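Local structure of hydrazine synthase subunit alpha (Candidatus Kuenenia stuttgartiensis, 5C2V) at residues Tyr49-Pro54 / Lys122-Ser127; Ala184-Arg189 / Ser226-Pro231; Lys420-Pro425 / Ser626-Gln631. The protein condenses hydroxylamine with ammonia to yield hydrazine, as the alpha subunit of the heme c-containing hydrazine synthase complex. All coordinates share one frame; numbering follows the deposited sequence.

Contact 1 (Tyr49-Pro54 / Lys122-Ser127)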
loop_
_atom_site.group_PDB
_atom_site.type_symbol
_atom_site.label_atom_id
_atom_site.label_comp_id
_atom_site.label_asym_id
_atom_site.label_seq_id
_atom_site.Cartn_x
_atom_site.Cartn_y
_atom_site.Cartn_z
ATOM N N TYR D 49 23.624 4.022 -6.306
ATOM C CA TYR D 49 23.459 2.820 -7.131
ATOM C C TYR D 49 22.252 2.945 -8.063
ATOM O O TYR D 49 21.231 3.504 -7.667
ATOM C CB TYR D 49 23.287 1.600 -6.217
ATOM C CG TYR D 49 23.971 0.328 -6.666
ATOM C CD1 TYR D 49 25.253 0.019 -6.234
ATOM C CD2 TYR D 49 23.321 -0.583 -7.488
ATOM C CE1 TYR D 49 25.879 -1.147 -6.628
ATOM C CE2 TYR D 49 23.939 -1.752 -7.890
ATOM C CZ TYR D 49 25.218 -2.029 -7.455
ATOM O OH TYR D 49 25.838 -3.192 -7.851
ATOM N N PRO D 50 22.349 2.433 -9.304
ATOM C CA PRO D 50 23.427 1.746 -10.026
ATOM C C PRO D 50 24.601 2.632 -10.409
ATOM O O PRO D 50 25.650 2.102 -10.781
ATOM C CB PRO D 50 22.729 1.234 -11.282
ATOM C CG PRO D 50 21.686 2.230 -11.535
ATOM C CD PRO D 50 21.178 2.631 -10.176
ATOM N N HIS D 51 24.454 3.950 -10.315
ATOM C CA HIS D 51 25.511 4.799 -10.827
ATOM C C HIS D 51 26.503 4.865 -9.692
ATOM O O HIS D 51 26.347 5.611 -8.726
ATOM C CB HIS D 51 24.969 6.180 -11.206
ATOM C CG HIS D 51 26.016 7.162 -11.630
ATOM N ND1 HIS D 51 26.612 7.126 -12.873
ATOM C CD2 HIS D 51 26.551 8.227 -10.988
ATOM C CE1 HIS D 51 27.479 8.118 -12.972
ATOM N NE2 HIS D 51 27.462 8.801 -11.842
ATOM N N TYR D 52 27.546 4.064 -9.858
ATOM C CA TYR D 52 28.457 3.743 -8.780
ATOM C C TYR D 52 29.875 3.772 -9.312
ATOM O O TYR D 52 30.263 2.932 -10.123
ATOM C CB TYR D 52 28.086 2.373 -8.200
ATOM C CG TYR D 52 29.007 1.814 -7.142
ATOM C CD1 TYR D 52 28.984 2.302 -5.842
ATOM C CD2 TYR D 52 29.862 0.758 -7.429
ATOM C CE1 TYR D 52 29.813 1.777 -4.867
ATOM C CE2 TYR D 52 30.691 0.224 -6.461
ATOM C CZ TYR D 52 30.664 0.738 -5.183
ATOM O OH TYR D 52 31.490 0.210 -4.218
ATOM N N ILE D 53 30.652 4.736 -8.841
ATOM C CA ILE D 53 32.032 4.881 -9.267
ATOM C C ILE D 53 32.864 5.089 -8.018
ATOM O O ILE D 53 33.179 6.221 -7.655
ATOM C CB ILE D 53 32.228 6.056 -10.247
ATOM C CG1 ILE D 53 31.167 6.026 -11.351
ATOM C CG2 ILE D 53 33.624 6.018 -10.853
ATOM C CD1 ILE D 53 31.302 7.144 -12.360
ATOM N N PRO D 54 33.221 3.984 -7.354
ATOM C CA PRO D 54 33.913 4.035 -6.067
ATOM C C PRO D 54 35.321 4.585 -6.237
ATOM O O PRO D 54 36.284 3.827 -6.283
ATOM C CB PRO D 54 33.927 2.572 -5.618
ATOM C CG PRO D 54 33.841 1.791 -6.880
ATOM C CD PRO D 54 32.974 2.601 -7.796
ATOM N N LYS D 122 31.355 7.623 -24.568
ATOM C CA LYS D 122 31.252 8.933 -23.953
ATOM C C LYS D 122 30.149 8.792 -22.918
ATOM O O LYS D 122 28.962 8.793 -23.246
ATOM C CB LYS D 122 30.907 9.984 -25.015
ATOM C CG LYS D 122 31.068 11.444 -24.628
ATOM C CD LYS D 122 30.540 12.335 -25.754
ATOM C CE LYS D 122 31.090 11.900 -27.111
ATOM N NZ LYS D 122 30.531 12.690 -28.246
ATOM N N GLY D 123 30.555 8.681 -21.658
ATOM C CA GLY D 123 29.638 8.253 -20.618
ATOM C C GLY D 123 30.323 7.365 -19.593
ATOM O O GLY D 123 31.551 7.329 -19.502
ATOM N N THR D 124 29.515 6.630 -18.833
ATOM C CA THR D 124 30.004 5.708 -17.810
ATOM C C THR D 124 29.683 4.250 -18.155
ATOM O O THR D 124 28.627 3.959 -18.717
ATOM C CB THR D 124 29.395 6.042 -16.434
ATOM O OG1 THR D 124 29.481 7.453 -16.202
ATOM C CG2 THR D 124 30.119 5.298 -15.322
ATOM N N CYS D 125 30.594 3.339 -17.815
ATOM C CA CYS D 125 30.393 1.908 -18.045
ATOM C C CYS D 125 30.761 1.085 -16.811
ATOM O O CYS D 125 31.739 1.389 -16.128
ATOM C CB CYS D 125 31.221 1.433 -19.241
ATOM S SG CYS D 125 30.995 2.387 -20.755
ATOM N N ARG D 126 29.984 0.041 -16.534
ATOM C CA ARG D 126 30.290 -0.861 -15.427
ATOM C C ARG D 126 29.586 -2.217 -15.528
ATOM O O ARG D 126 28.772 -2.452 -16.427
ATOM C CB ARG D 126 29.931 -0.201 -14.092
ATOM C CG ARG D 126 28.467 0.179 -13.947
ATOM C CD ARG D 126 28.199 0.800 -12.586
ATOM N NE ARG D 126 28.547 -0.106 -11.494
ATOM C CZ ARG D 126 27.674 -0.882 -10.860
ATOM N NH1 ARG D 126 26.395 -0.864 -11.206
ATOM N NH2 ARG D 126 28.080 -1.676 -9.879
ATOM N N SER D 127 29.906 -3.084 -14.568
ATOM C CA SER D 127 29.392 -4.454 -14.487
ATOM C C SER D 127 29.440 -5.242 -15.799
ATOM O O SER D 127 28.400 -5.661 -16.307
ATOM C CB SER D 127 27.955 -4.435 -13.960
ATOM O OG SER D 127 27.906 -3.934 -12.636
#
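The polar part of this contact centres on R126, whose NH2 gives a weak hydrogen bond to Y49 OH, long at 3.4 Å but fairly straight at 165°. Y49 OH, also hydrogen-bonded to D230 OD2, lies at the guanidinium edge, and the Y49 ring plane is turned 75° from the guanidinium plane. The firmer partner of R126 is D81, in a salt bridge with NE; P50 O, 3.1 Å from R126 NH1, is badly angled for a bond.

The same guanidinium is covered on both faces. Y52 CB stands 4.1 Å above one, offset toward the rim, and S127 OG sits over the centre of the other.

These groups bridge blades of the six-bladed beta-propeller: 49-54 is part of the loop between strands 31-37 and 58-63, and its Y49-P50 peptide is cis, whereas R126 belongs to strand 124-131 of another blade, with T124 near its start.

Apolar packing is made by I53 CD1, which meets T124 CG2 tip to tip at 3.7 Å. Separately, the H51 ring turns its edge to the T124 hydroxyl, H51 CE1 lying 3.9 Å from T124 OG1, while H51 ND1 is hydrogen-bonded to Y185 OH. H51 CG is anti to the backbone N (chi1 175°).

Contact 2 (Ala184-Arg189 / Ser226-Pro231)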
loop_
_atom_site.group_PDB
_atom_site.type_symbol
_atom_site.label_atom_id
_atom_site.label_comp_id
_atom_site.label_asym_id
_atom_site.label_seq_id
_atom_site.Cartn_x
_atom_site.Cartn_y
_atom_site.Cartn_z
ATOM N N ALA D 184 21.201 7.843 -16.906
ATOM C CA ALA D 184 20.261 6.789 -17.274
ATOM C C ALA D 184 21.010 5.609 -17.885
ATOM O O ALA D 184 21.525 5.699 -18.999
ATOM C CB ALA D 184 19.213 7.318 -18.239
ATOM N N TYR D 185 21.049 4.500 -17.155
ATOM C CA TYR D 185 21.752 3.303 -17.606
ATOM C C TYR D 185 20.928 2.398 -18.514
ATOM O O TYR D 185 19.698 2.388 -18.460
ATOM C CB TYR D 185 22.263 2.513 -16.404
ATOM C CG TYR D 185 23.505 3.121 -15.799
ATOM C CD1 TYR D 185 23.416 4.118 -14.839
ATOM C CD2 TYR D 185 24.769 2.714 -16.208
ATOM C CE1 TYR D 185 24.549 4.684 -14.292
ATOM C CE2 TYR D 185 25.908 3.275 -15.665
ATOM C CZ TYR D 185 25.793 4.259 -14.708
ATOM O OH TYR D 185 26.925 4.820 -14.163
ATOM N N ASN D 186 21.630 1.638 -19.346
ATOM C CA ASN D 186 21.022 0.601 -20.165
ATOM C C ASN D 186 22.019 -0.528 -20.405
ATOM O O ASN D 186 23.163 -0.455 -19.958
ATOM C CB ASN D 186 20.532 1.182 -21.487
ATOM C CG ASN D 186 19.123 1.732 -21.393
ATOM O OD1 ASN D 186 18.228 1.082 -20.853
ATOM N ND2 ASN D 186 18.914 2.926 -21.933
ATOM N N LEU D 187 21.589 -1.570 -21.108
ATOM C CA LEU D 187 22.467 -2.704 -21.372
ATOM C C LEU D 187 23.036 -2.662 -22.785
ATOM O O LEU D 187 22.334 -2.347 -23.746
ATOM C CB LEU D 187 21.731 -4.025 -21.141
ATOM C CG LEU D 187 21.363 -4.357 -19.693
ATOM C CD1 LEU D 187 20.797 -5.765 -19.592
ATOM C CD2 LEU D 187 22.568 -4.193 -18.777
ATOM N N TYR D 188 24.322 -2.980 -22.892
ATOM C CA TYR D 188 25.017 -3.026 -24.169
ATOM C C TYR D 188 25.655 -4.391 -24.392
ATOM O O TYR D 188 26.223 -4.982 -23.465
ATOM C CB TYR D 188 26.103 -1.949 -24.240
ATOM C CG TYR D 188 25.607 -0.533 -24.417
ATOM C CD1 TYR D 188 25.257 0.245 -23.321
ATOM C CD2 TYR D 188 25.516 0.036 -25.681
ATOM C CE1 TYR D 188 24.814 1.544 -23.481
ATOM C CE2 TYR D 188 25.075 1.334 -25.850
ATOM C CZ TYR D 188 24.725 2.083 -24.746
ATOM O OH TYR D 188 24.284 3.377 -24.910
ATOM N N ARG D 189 25.557 -4.887 -25.622
ATOM C CA ARG D 189 26.324 -6.054 -26.034
ATOM C C ARG D 189 27.553 -5.584 -26.806
ATOM O O ARG D 189 27.491 -4.616 -27.568
ATOM C CB ARG D 189 25.478 -7.016 -26.874
ATOM C CG ARG D 189 25.032 -6.485 -28.226
ATOM C CD ARG D 189 24.353 -7.583 -29.032
ATOM N NE ARG D 189 23.793 -7.089 -30.286
ATOM C CZ ARG D 189 23.172 -7.856 -31.178
ATOM N NH1 ARG D 189 23.035 -9.156 -30.955
ATOM N NH2 ARG D 189 22.691 -7.325 -32.293
ATOM N N SER D 226 14.717 4.522 -17.602
ATOM C CA SER D 226 15.406 4.479 -16.320
ATOM C C SER D 226 16.495 3.418 -16.381
ATOM O O SER D 226 16.653 2.740 -17.396
ATOM C CB SER D 226 14.433 4.201 -15.174
ATOM O OG SER D 226 13.671 5.356 -14.864
ATOM N N SER D 227 17.238 3.268 -15.292
ATOM C CA SER D 227 18.456 2.467 -15.309
ATOM C C SER D 227 18.222 0.957 -15.328
ATOM O O SER D 227 17.508 0.414 -14.486
ATOM C CB SER D 227 19.327 2.827 -14.106
ATOM O OG SER D 227 19.777 4.168 -14.185
ATOM N N ASN D 228 18.835 0.295 -16.304
ATOM C CA ASN D 228 18.972 -1.158 -16.300
ATOM C C ASN D 228 20.404 -1.510 -15.922
ATOM O O ASN D 228 21.348 -0.952 -16.482
ATOM C CB ASN D 228 18.616 -1.755 -17.662
ATOM C CG ASN D 228 17.125 -1.764 -17.924
ATOM O OD1 ASN D 228 16.321 -1.793 -16.995
ATOM N ND2 ASN D 228 16.749 -1.749 -19.198
ATOM N N PHE D 229 20.574 -2.423 -14.973
ATOM C CA PHE D 229 21.907 -2.678 -14.438
ATOM C C PHE D 229 22.105 -4.082 -13.878
ATOM O O PHE D 229 21.174 -4.887 -13.833
ATOM C CB PHE D 229 22.225 -1.651 -13.351
ATOM C CG PHE D 229 21.240 -1.644 -12.211
ATOM C CD1 PHE D 229 20.069 -0.906 -12.293
ATOM C CD2 PHE D 229 21.492 -2.362 -11.055
ATOM C CE1 PHE D 229 19.165 -0.894 -11.247
ATOM C CE2 PHE D 229 20.592 -2.355 -10.005
ATOM C CZ PHE D 229 19.427 -1.619 -10.102
ATOM N N ASP D 230 23.332 -4.342 -13.434
ATOM C CA ASP D 230 23.742 -5.629 -12.872
ATOM C C ASP D 230 23.331 -6.838 -13.716
ATOM O O ASP D 230 22.530 -7.661 -13.273
ATOM C CB ASP D 230 23.182 -5.777 -11.456
ATOM C CG ASP D 230 23.810 -4.801 -10.479
ATOM O OD1 ASP D 230 24.506 -3.868 -10.934
ATOM O OD2 ASP D 230 23.606 -4.963 -9.258
ATOM N N PRO D 231 23.884 -6.953 -14.936
ATOM C CA PRO D 231 23.566 -8.099 -15.794
ATOM C C PRO D 231 24.273 -9.378 -15.347
ATOM O O PRO D 231 25.394 -9.319 -14.845
ATOM C CB PRO D 231 24.065 -7.651 -17.168
ATOM C CG PRO D 231 25.198 -6.740 -16.863
ATOM C CD PRO D 231 24.834 -6.029 -15.585
#
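Y185 O is contacted by two groups from 226-231, the N228 amide and, more weakly, the C-H of S227 CA. N228 N gives it a hydrogen bond of 3.1 Å, and S227 CA lies 3.4 Å from Y185 O in a CA-H...O contact. The N228 N donor stands above the carbonyl plane, 72° out of it.

A second bond is made by a side chain. Y185 N donates almost straight to S227 OG at 3.2 Å, and the S227 torsion explains the position: OG lies beside its own backbone N and anti to the carbonyl carbon (chi1 -65°). The same OG also meets the Y185 ring at its edge, in plane, 3.7 Å from Y185 CD1.

Further along, the two asparagine side chains cross with their amides strongly inclined, N186 OD1 lying 3.6 Å from N228 ND2, which is not a hydrogen bond. N228 OD1 accepts from S243 OG and N224 ND2, and N186 ND2 bonds N224 O. Beyond them the contact turns apolar: L187 and P231 run alongside one another in opposite senses, with L187 CD2 4.1 Å from P231 CB.

Strands 186-189 and 228-231 approach to 5.6 Å between axes, and their N-to-C directions make an angle of 52°. Each segment has its backbone bonding elsewhere, N186 with G170 and L187 with I221, S227 with V244. Strands 186-191 and 228-233 thus belong to two different antiparallel sheets, consistent with successive blades of the six-bladed beta-propeller packing against each other.

Contact 3 (Lys420-Pro425 / Ser626-Gln631)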
loop_
_atom_site.group_PDB
_atom_site.type_symbol
_atom_site.label_atom_id
_atom_site.label_comp_id
_atom_site.label_asym_id
_atom_site.label_seq_id
_atom_site.Cartn_x
_atom_site.Cartn_y
_atom_site.Cartn_z
ATOM N N LYS D 420 20.065 2.895 -44.387
ATOM C CA LYS D 420 21.050 3.278 -45.394
ATOM C C LYS D 420 20.806 2.597 -46.739
ATOM O O LYS D 420 21.023 3.194 -47.794
ATOM C CB LYS D 420 22.463 2.957 -44.900
ATOM C CG LYS D 420 22.798 3.561 -43.547
ATOM C CD LYS D 420 24.233 3.258 -43.147
ATOM C CE LYS D 420 24.527 3.744 -41.737
ATOM N NZ LYS D 420 23.701 3.031 -40.722
ATOM N N VAL D 421 20.354 1.349 -46.697
ATOM C CA VAL D 421 20.143 0.576 -47.915
ATOM C C VAL D 421 18.707 0.678 -48.426
ATOM O O VAL D 421 18.461 1.212 -49.508
ATOM C CB VAL D 421 20.490 -0.910 -47.703
ATOM C CG1 VAL D 421 20.249 -1.698 -48.981
ATOM C CG2 VAL D 421 21.932 -1.058 -47.243
ATOM N N GLU D 422 17.764 0.164 -47.643
ATOM C CA GLU D 422 16.373 0.069 -48.075
ATOM C C GLU D 422 15.686 1.431 -48.190
ATOM O O GLU D 422 14.709 1.576 -48.923
ATOM C CB GLU D 422 15.590 -0.834 -47.123
ATOM C CG GLU D 422 16.203 -2.215 -46.960
ATOM C CD GLU D 422 15.232 -3.220 -46.379
ATOM O OE1 GLU D 422 14.054 -2.862 -46.179
ATOM O OE2 GLU D 422 15.647 -4.371 -46.128
ATOM N N GLY D 423 16.195 2.422 -47.465
ATOM C CA GLY D 423 15.703 3.782 -47.601
ATOM C C GLY D 423 14.644 4.205 -46.600
ATOM O O GLY D 423 13.948 5.199 -46.814
ATOM N N TYR D 424 14.512 3.458 -45.510
ATOM C CA TYR D 424 13.572 3.824 -44.455
ATOM C C TYR D 424 14.139 4.934 -43.578
ATOM O O TYR D 424 15.333 4.941 -43.278
ATOM C CB TYR D 424 13.214 2.608 -43.599
ATOM C CG TYR D 424 12.216 1.680 -44.248
ATOM C CD1 TYR D 424 10.868 2.008 -44.294
ATOM C CD2 TYR D 424 12.617 0.477 -44.811
ATOM C CE1 TYR D 424 9.948 1.167 -44.884
ATOM C CE2 TYR D 424 11.704 -0.372 -45.405
ATOM C CZ TYR D 424 10.370 -0.021 -45.437
ATOM O OH TYR D 424 9.450 -0.855 -46.024
ATOM N N PRO D 425 13.281 5.882 -43.168
ATOM C CA PRO D 425 13.682 6.997 -42.302
ATOM C C PRO D 425 14.239 6.517 -40.965
ATOM O O PRO D 425 15.129 7.152 -40.400
ATOM C CB PRO D 425 12.375 7.773 -42.098
ATOM C CG PRO D 425 11.520 7.394 -43.259
ATOM C CD PRO D 425 11.862 5.967 -43.554
ATOM N N SER D 626 11.976 1.122 -50.692
ATOM C CA SER D 626 11.816 -0.080 -51.502
ATOM C C SER D 626 10.408 -0.665 -51.409
ATOM O O SER D 626 9.495 -0.043 -50.866
ATOM C CB SER D 626 12.842 -1.138 -51.092
ATOM O OG SER D 626 12.687 -2.318 -51.860
ATOM N N GLY D 627 10.250 -1.868 -51.952
ATOM C CA GLY D 627 8.971 -2.555 -51.982
ATOM C C GLY D 627 8.830 -3.644 -50.934
ATOM O O GLY D 627 8.050 -4.580 -51.108
ATOM N N THR D 628 9.578 -3.527 -49.842
ATOM C CA THR D 628 9.667 -4.605 -48.858
ATOM C C THR D 628 8.501 -4.616 -47.867
ATOM O O THR D 628 8.500 -5.402 -46.919
ATOM C CB THR D 628 10.989 -4.537 -48.069
ATOM O OG1 THR D 628 11.120 -5.706 -47.249
ATOM C CG2 THR D 628 11.023 -3.305 -47.191
ATOM N N THR D 629 7.529 -3.730 -48.060
ATOM C CA THR D 629 6.271 -3.825 -47.321
ATOM C C THR D 629 5.094 -3.361 -48.178
ATOM O O THR D 629 5.250 -2.528 -49.072
ATOM C CB THR D 629 6.306 -3.012 -46.010
ATOM O OG1 THR D 629 5.157 -3.336 -45.216
ATOM C CG2 THR D 629 6.317 -1.518 -46.293
ATOM N N SER D 630 3.919 -3.919 -47.907
ATOM C CA SER D 630 2.720 -3.608 -48.677
ATOM C C SER D 630 2.080 -2.291 -48.250
ATOM O O SER D 630 1.485 -1.586 -49.063
ATOM C CB SER D 630 1.698 -4.740 -48.546
ATOM O OG SER D 630 2.320 -6.007 -48.667
ATOM N N GLN D 631 2.208 -1.968 -46.968
ATOM C CA GLN D 631 1.515 -0.823 -46.389
ATOM C C GLN D 631 2.315 0.469 -46.504
ATOM O O GLN D 631 3.546 0.440 -46.535
ATOM C CB GLN D 631 1.188 -1.100 -44.919
ATOM C CG GLN D 631 0.652 -2.495 -44.662
ATOM C CD GLN D 631 -0.683 -2.757 -45.334
ATOM O OE1 GLN D 631 -1.387 -1.828 -45.735
ATOM N NE2 GLN D 631 -1.038 -4.030 -45.465
#
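Y424 points the edge of its ring at two threonine methyls, those of T628 and T629. Its side chain crosses both obliquely: T628 CG2 lies in the ring plane, 3.5 Å from Y424 CE2, and T629 CG2 is near that plane, beside Y424 OH. The methyls therefore meet the rim and hydroxyl end of the tyrosine, and neither lies over a ring face.

E422 comes to the same T628 methyl from another direction. Its side chain crosses that of T628 at about a right angle and brings OE1 up to T628 CG2; OE1 is also at the edge of the Y424 ring, so the methyl is bordered by carboxylate and phenol. The T628 torsion sets this up, with OG1 anti to the backbone N (chi1 -172°) and CG2 left between the backbone N and the carbonyl carbon. T629 has the same arrangement, and its OG1 is hydrogen-bonded to Y588 O.

The backbones add one weak bond, S626 N to E422 O, 3.3 Å long and bent to 126°.

This is plain surface packing away from the heme and metal sites, joining 626-631, which lies within the cytochrome c family region, to the loop between strands 415-417 and 428-433, where the Y424 ring meets that of W428. Segment 626-631 follows strand 605-609 and leads toward helix 646-657, with V633 and L636 also touching Y424.

In the fold
Contacts 1 and 2 are buried and directly joined, their centres 10 Å apart, and both reach the sheet that contains strands 124-131 and 186-191. Y49 OH, 3.2 Å from D230 OD2, links them, and P50 CB packs on F229 CG at 3.4 Å. Contact 3 is a surface contact, about 31 Å from contact 2 centre to centre, and joins loops well separated along the chain without touching the other two. The chemistry follows place: contact 1 brings a buried arginine to a loop, contact 2 relies on backbone groups and a serine hydroxyl between angled strands, and contact 3 is mostly methyls against a tyrosine edge, with one weak backbone bond.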